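PDB 4PYR: putative branched-chain amino acid ABC transporter from Chromobacterium violaceum, which binds glutathione and, as a probable LppC-type lipoprotein with a periplasmic-binding-protein fold, may regulate an enzyme. Local coordinates for residues S24-A29 and D256-A261; I64-L67 and S71-K74. All coordinates share one frame; numbering follows the deposited sequence.

In the fold
Starting from the N terminus, helix 16-33 supplies the first half of interaction 1. Its partner, helix 245-265, comes 227 residues later, so this contact closes a very long loop and brings distant parts of the chain together beside the five-stranded parallel sheet. Interaction 2 falls wholly within that loop and is local: residues 64-67 leave strand 62-64 and pack against the helix that follows them, at residues 71-74. The centres of the two contacts are about 17 Å apart, yet they meet through Ile-64, whose side chain packs against Val-26, Ala-257 and Ala-261. One strand thus joins the helix pair to the loop near the glutathione site.

Interaction 1 of 2, residues S24-A29 and D256-A261; sequences SGVEAA and DAYRLA
Helix-helix packing beside the parallel sheet brings Tyr-258 of helix 245-265 against Val-26 and Ala-29 of helix 16-33. The backbones come close, with Val-26 CA 5.2 Å from Tyr-258 CA, and the small Ala-29 lets the ring lie almost on the neighbouring helix. Ala-29 CB sits 3.7 Å from Tyr-258 CD2, while the carbonyl carbon of Ala-29 stands 4.0 Å above the ring plane, over its centre. The ring is carried along helix 16-33 because CG lies anti to the backbone N (chi1 174°), and its OH hydrogen-bonds Ser-35 OG just past that helix's end. Nearer the root of the side chain, branched Val-26 turns CG1 to 4.2 Å from Tyr-258 CB while also touching Leu-38 and Ile-64 of the sheet; Val-26 O comes obliquely to within 3.8 Å of Tyr-258 CD1. One turn of helix 245-265 also carries a salt bridge: Arg-259 NH1 meets the syn side of Asp-256 OD1 at 3.1 Å, well off straight (138°), and Arg-259 NH2 pairs with Asp-276. The side-chain contact is apolar, but the ring also rests on backbone carbonyls: its face lies against the carbonyl group of small Ala-29, with the hydroxyl engaged beyond the interface.

Interaction 2 of 2, residues I64-L67 and S71-K74; sequences IGPL and SIVK
The hydroxyl oxygen of Ser-71, a residue packed against Pro-66, is gripped by three groups: it accepts a hydrogen bond from the backbone N of Gly-45 and shares hydrogen bonds with the hydroxyls of Thr-44 and Ser-68. Three partners around one buried oxygen should leave the side chain little freedom to rotate. They hold OG beside its own backbone N (chi1 -68°), while the methylene group of Ser-71 meets the proline. Ser-71 CB lies 3.6 Å from Pro-66 CB and 3.9 Å from Pro-66 CG. Serine suits this place because its short side chain offers a carbon to the ring and an oxygen to Ser-68 just before the helix and to the Thr-44/Gly-45 loop.

Farther round the ring, Ile-72 crosses the proline at an angle and sets CG1 4.0 Å from Pro-66 CG and equally far from Pro-66 CD. Its CD1 reaches to within 4.2 Å of Pro-66 O. The branched isoleucine also touches Ala-85 and Asn-87, so it bridges the proline to strand 83-85 and the loop after it.

The peptide bond between Gly-65 and Pro-66 is cis; the chain runs nearly straight through Gly-65 and bends at Pro-66. At the phi of 116° and psi of 170° found at Gly-65, a CB would collide with the carbonyl O of Ile-64, which is reason enough for glycine here. Backbone hydrogen bonds join Gly-65 to Leu-84 and Pro-66 to Leu-86.

The side chain of Ile-72 is about 6 Å from that of Ser-88, a glutathione-binding residue, and about 7 Å from the bound glutathione. This is the strand-loop-helix part of a beta-alpha-beta crossover, consistent with the periplasmic-binding-protein fold, in which loops at the carboxyl ends of parallel strands border the ligand cleft.

Interaction 1 of 2, residues S24-A29 and D256-A261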
loop_
_atom_site.group_PDB
_atom_site.type_symbol
_atom_site.label_atom_id
_atom_site.label_comp_id
_atom_site.label_asym_id
_atom_site.label_seq_id
_atom_site.Cartn_x
_atom_site.Cartn_y
_atom_site.Cartn_z
ATOM N N SER A 24 -1.793 15.961 -4.811
ATOM C CA SER A 24 -3.149 16.469 -4.621
ATOM C C SER A 24 -3.698 15.969 -3.280
ATOM O O SER A 24 -4.495 16.646 -2.644
ATOM C CB SER A 24 -4.066 16.087 -5.801
ATOM O OG SER A 24 -4.394 14.701 -5.832
ATOM N N GLY A 25 -3.262 14.796 -2.834
ATOM C CA GLY A 25 -3.665 14.284 -1.541
ATOM C C GLY A 25 -2.981 15.028 -0.403
ATOM O O GLY A 25 -3.616 15.336 0.607
ATOM N N VAL A 26 -1.677 15.262 -0.547
ATOM C CA VAL A 26 -0.933 16.054 0.426
ATOM C C VAL A 26 -1.576 17.402 0.608
ATOM O O VAL A 26 -1.794 17.851 1.773
ATOM C CB VAL A 26 0.556 16.254 0.024
ATOM C CG1 VAL A 26 1.279 17.172 1.011
ATOM C CG2 VAL A 26 1.280 14.925 -0.090
ATOM N N GLU A 27 -1.891 18.071 -0.511
ATOM C CA GLU A 27 -2.553 19.400 -0.501
ATOM C C GLU A 27 -3.910 19.307 0.194
ATOM O O GLU A 27 -4.235 20.131 1.061
ATOM C CB GLU A 27 -2.835 19.918 -1.932
ATOM C CG GLU A 27 -1.625 20.358 -2.749
ATOM C CD GLU A 27 -0.972 21.671 -2.314
ATOM O OE1 GLU A 27 -1.618 22.532 -1.650
ATOM O OE2 GLU A 27 0.220 21.840 -2.649
ATOM N N ALA A 28 -4.724 18.332 -0.199
ATOM C CA ALA A 28 -6.062 18.164 0.422
ATOM C C ALA A 28 -5.966 18.074 1.976
ATOM O O ALA A 28 -6.746 18.687 2.709
ATOM C CB ALA A 28 -6.759 16.934 -0.135
ATOM N N ALA A 29 -5.007 17.296 2.461
ATOM C CA ALA A 29 -4.856 17.085 3.878
ATOM C C ALA A 29 -4.347 18.408 4.529
ATOM O O ALA A 29 -4.796 18.771 5.619
ATOM C CB ALA A 29 -3.893 15.951 4.144
ATOM N N ASP A 256 -2.155 10.517 3.954
ATOM C CA ASP A 256 -1.392 9.962 5.115
ATOM C C ASP A 256 0.069 10.414 5.156
ATOM O O ASP A 256 0.625 10.515 6.262
ATOM C CB ASP A 256 -1.470 8.452 5.144
ATOM C CG ASP A 256 -2.773 7.931 5.724
ATOM O OD1 ASP A 256 -3.617 8.709 6.226
ATOM O OD2 ASP A 256 -2.946 6.712 5.703
ATOM N N ALA A 257 0.670 10.727 4.012
ATOM C CA ALA A 257 2.083 11.213 3.996
ATOM C C ALA A 257 2.123 12.583 4.709
ATOM O O ALA A 257 3.025 12.846 5.514
ATOM C CB ALA A 257 2.614 11.323 2.560
ATOM N N TYR A 258 1.158 13.463 4.384
ATOM C CA TYR A 258 1.020 14.713 5.045
ATOM C C TYR A 258 0.880 14.475 6.562
ATOM O O TYR A 258 1.606 15.091 7.360
ATOM C CB TYR A 258 -0.197 15.468 4.572
ATOM C CG TYR A 258 -0.390 16.717 5.398
ATOM C CD1 TYR A 258 0.198 17.884 5.030
ATOM C CD2 TYR A 258 -1.196 16.729 6.550
ATOM C CE1 TYR A 258 -0.000 19.064 5.776
ATOM C CE2 TYR A 258 -1.372 17.874 7.304
ATOM C CZ TYR A 258 -0.762 19.025 6.917
ATOM O OH TYR A 258 -0.895 20.176 7.670
ATOM N N ARG A 259 -0.025 13.565 6.962
ATOM C CA ARG A 259 -0.307 13.368 8.375
ATOM C C ARG A 259 0.884 12.836 9.125
ATOM O O ARG A 259 1.151 13.292 10.239
ATOM C CB ARG A 259 -1.504 12.476 8.580
ATOM C CG ARG A 259 -2.788 13.065 7.937
ATOM C CD ARG A 259 -3.993 12.104 7.913
ATOM N NE ARG A 259 -4.421 11.716 9.250
ATOM C CZ ARG A 259 -4.974 10.571 9.599
ATOM N NH1 ARG A 259 -5.179 9.602 8.709
ATOM N NH2 ARG A 259 -5.344 10.376 10.843
ATOM N N LEU A 260 1.563 11.867 8.526
ATOM C CA LEU A 260 2.794 11.308 9.136
ATOM C C LEU A 260 3.907 12.322 9.206
ATOM O O LEU A 260 4.613 12.398 10.230
ATOM C CB LEU A 260 3.291 10.097 8.382
ATOM C CG LEU A 260 2.619 8.793 8.640
ATOM C CD1 LEU A 260 3.263 7.769 7.704
ATOM C CD2 LEU A 260 2.796 8.370 10.069
ATOM N N ALA A 261 4.077 13.112 8.153
ATOM C CA ALA A 261 5.102 14.166 8.154
ATOM C C ALA A 261 4.907 15.106 9.303
ATOM O O ALA A 261 5.876 15.459 10.000
ATOM C CB ALA A 261 5.079 14.929 6.849
#

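Interaction 2 of 2, residues I64-L67 and S71-K74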
loop_
_atom_site.group_PDB
_atom_site.type_symbol
_atom_site.label_atom_id
_atom_site.label_comp_id
_atom_site.label_asym_id
_atom_site.label_seq_id
_atom_site.Cartn_x
_atom_site.Cartn_y
_atom_site.Cartn_z
ATOM N N ILE A 64 8.404 14.973 2.485
ATOM C CA ILE A 64 7.660 13.890 1.839
ATOM C C ILE A 64 8.315 13.682 0.487
ATOM O O ILE A 64 8.491 14.638 -0.272
ATOM C CB ILE A 64 6.183 14.262 1.636
ATOM C CG1 ILE A 64 5.522 14.335 3.019
ATOM C CG2 ILE A 64 5.489 13.231 0.722
ATOM C CD1 ILE A 64 4.156 15.010 2.969
ATOM N N GLY A 65 8.707 12.435 0.226
ATOM C CA GLY A 65 9.464 12.112 -0.957
ATOM C C GLY A 65 10.830 11.604 -0.572
ATOM O O GLY A 65 11.224 11.696 0.583
ATOM N N PRO A 66 11.555 11.073 -1.551
ATOM C CA PRO A 66 11.225 10.944 -2.967
ATOM C C PRO A 66 10.354 9.735 -3.300
ATOM O O PRO A 66 9.929 8.974 -2.432
ATOM C CB PRO A 66 12.596 10.734 -3.649
ATOM C CG PRO A 66 13.606 10.653 -2.583
ATOM C CD PRO A 66 12.898 10.582 -1.268
ATOM N N LEU A 67 10.078 9.613 -4.589
ATOM C CA LEU A 67 9.183 8.574 -5.081
ATOM C C LEU A 67 9.909 7.432 -5.759
ATOM O O LEU A 67 9.521 6.278 -5.571
ATOM C CB LEU A 67 8.130 9.185 -5.998
ATOM C CG LEU A 67 6.987 8.276 -6.443
ATOM C CD1 LEU A 67 6.248 7.650 -5.262
ATOM C CD2 LEU A 67 6.005 9.075 -7.287
ATOM N N SER A 71 16.155 7.521 -6.731
ATOM C CA SER A 71 16.288 8.768 -5.965
ATOM C C SER A 71 16.514 8.555 -4.470
ATOM O O SER A 71 17.212 9.342 -3.823
ATOM C CB SER A 71 14.995 9.594 -6.065
ATOM O OG SER A 71 14.822 10.070 -7.367
ATOM N N ILE A 72 15.844 7.544 -3.923
ATOM C CA ILE A 72 15.984 7.202 -2.517
ATOM C C ILE A 72 17.434 6.839 -2.168
ATOM O O ILE A 72 17.964 7.359 -1.191
ATOM C CB ILE A 72 14.980 6.110 -2.108
ATOM C CG1 ILE A 72 13.566 6.692 -2.152
ATOM C CG2 ILE A 72 15.317 5.544 -0.740
ATOM C CD1 ILE A 72 12.459 5.668 -2.048
ATOM N N VAL A 73 18.053 5.979 -2.986
ATOM C CA VAL A 73 19.443 5.547 -2.804
ATOM C C VAL A 73 20.423 6.716 -2.873
ATOM O O VAL A 73 21.341 6.818 -2.055
ATOM C CB VAL A 73 19.843 4.499 -3.856
ATOM C CG1 VAL A 73 21.320 4.159 -3.733
ATOM C CG2 VAL A 73 19.002 3.235 -3.689
ATOM N N LYS A 74 20.240 7.583 -3.867
ATOM C CA LYS A 74 21.092 8.767 -4.047
ATOM C C LYS A 74 21.003 9.748 -2.893
ATOM O O LYS A 74 21.966 10.457 -2.608
ATOM C CB LYS A 74 20.715 9.512 -5.346
ATOM C CG LYS A 74 21.079 8.749 -6.607
ATOM C CD LYS A 74 20.725 9.530 -7.872
ATOM C CE LYS A 74 21.383 8.941 -9.107
ATOM N NZ LYS A 74 22.856 8.950 -9.010
#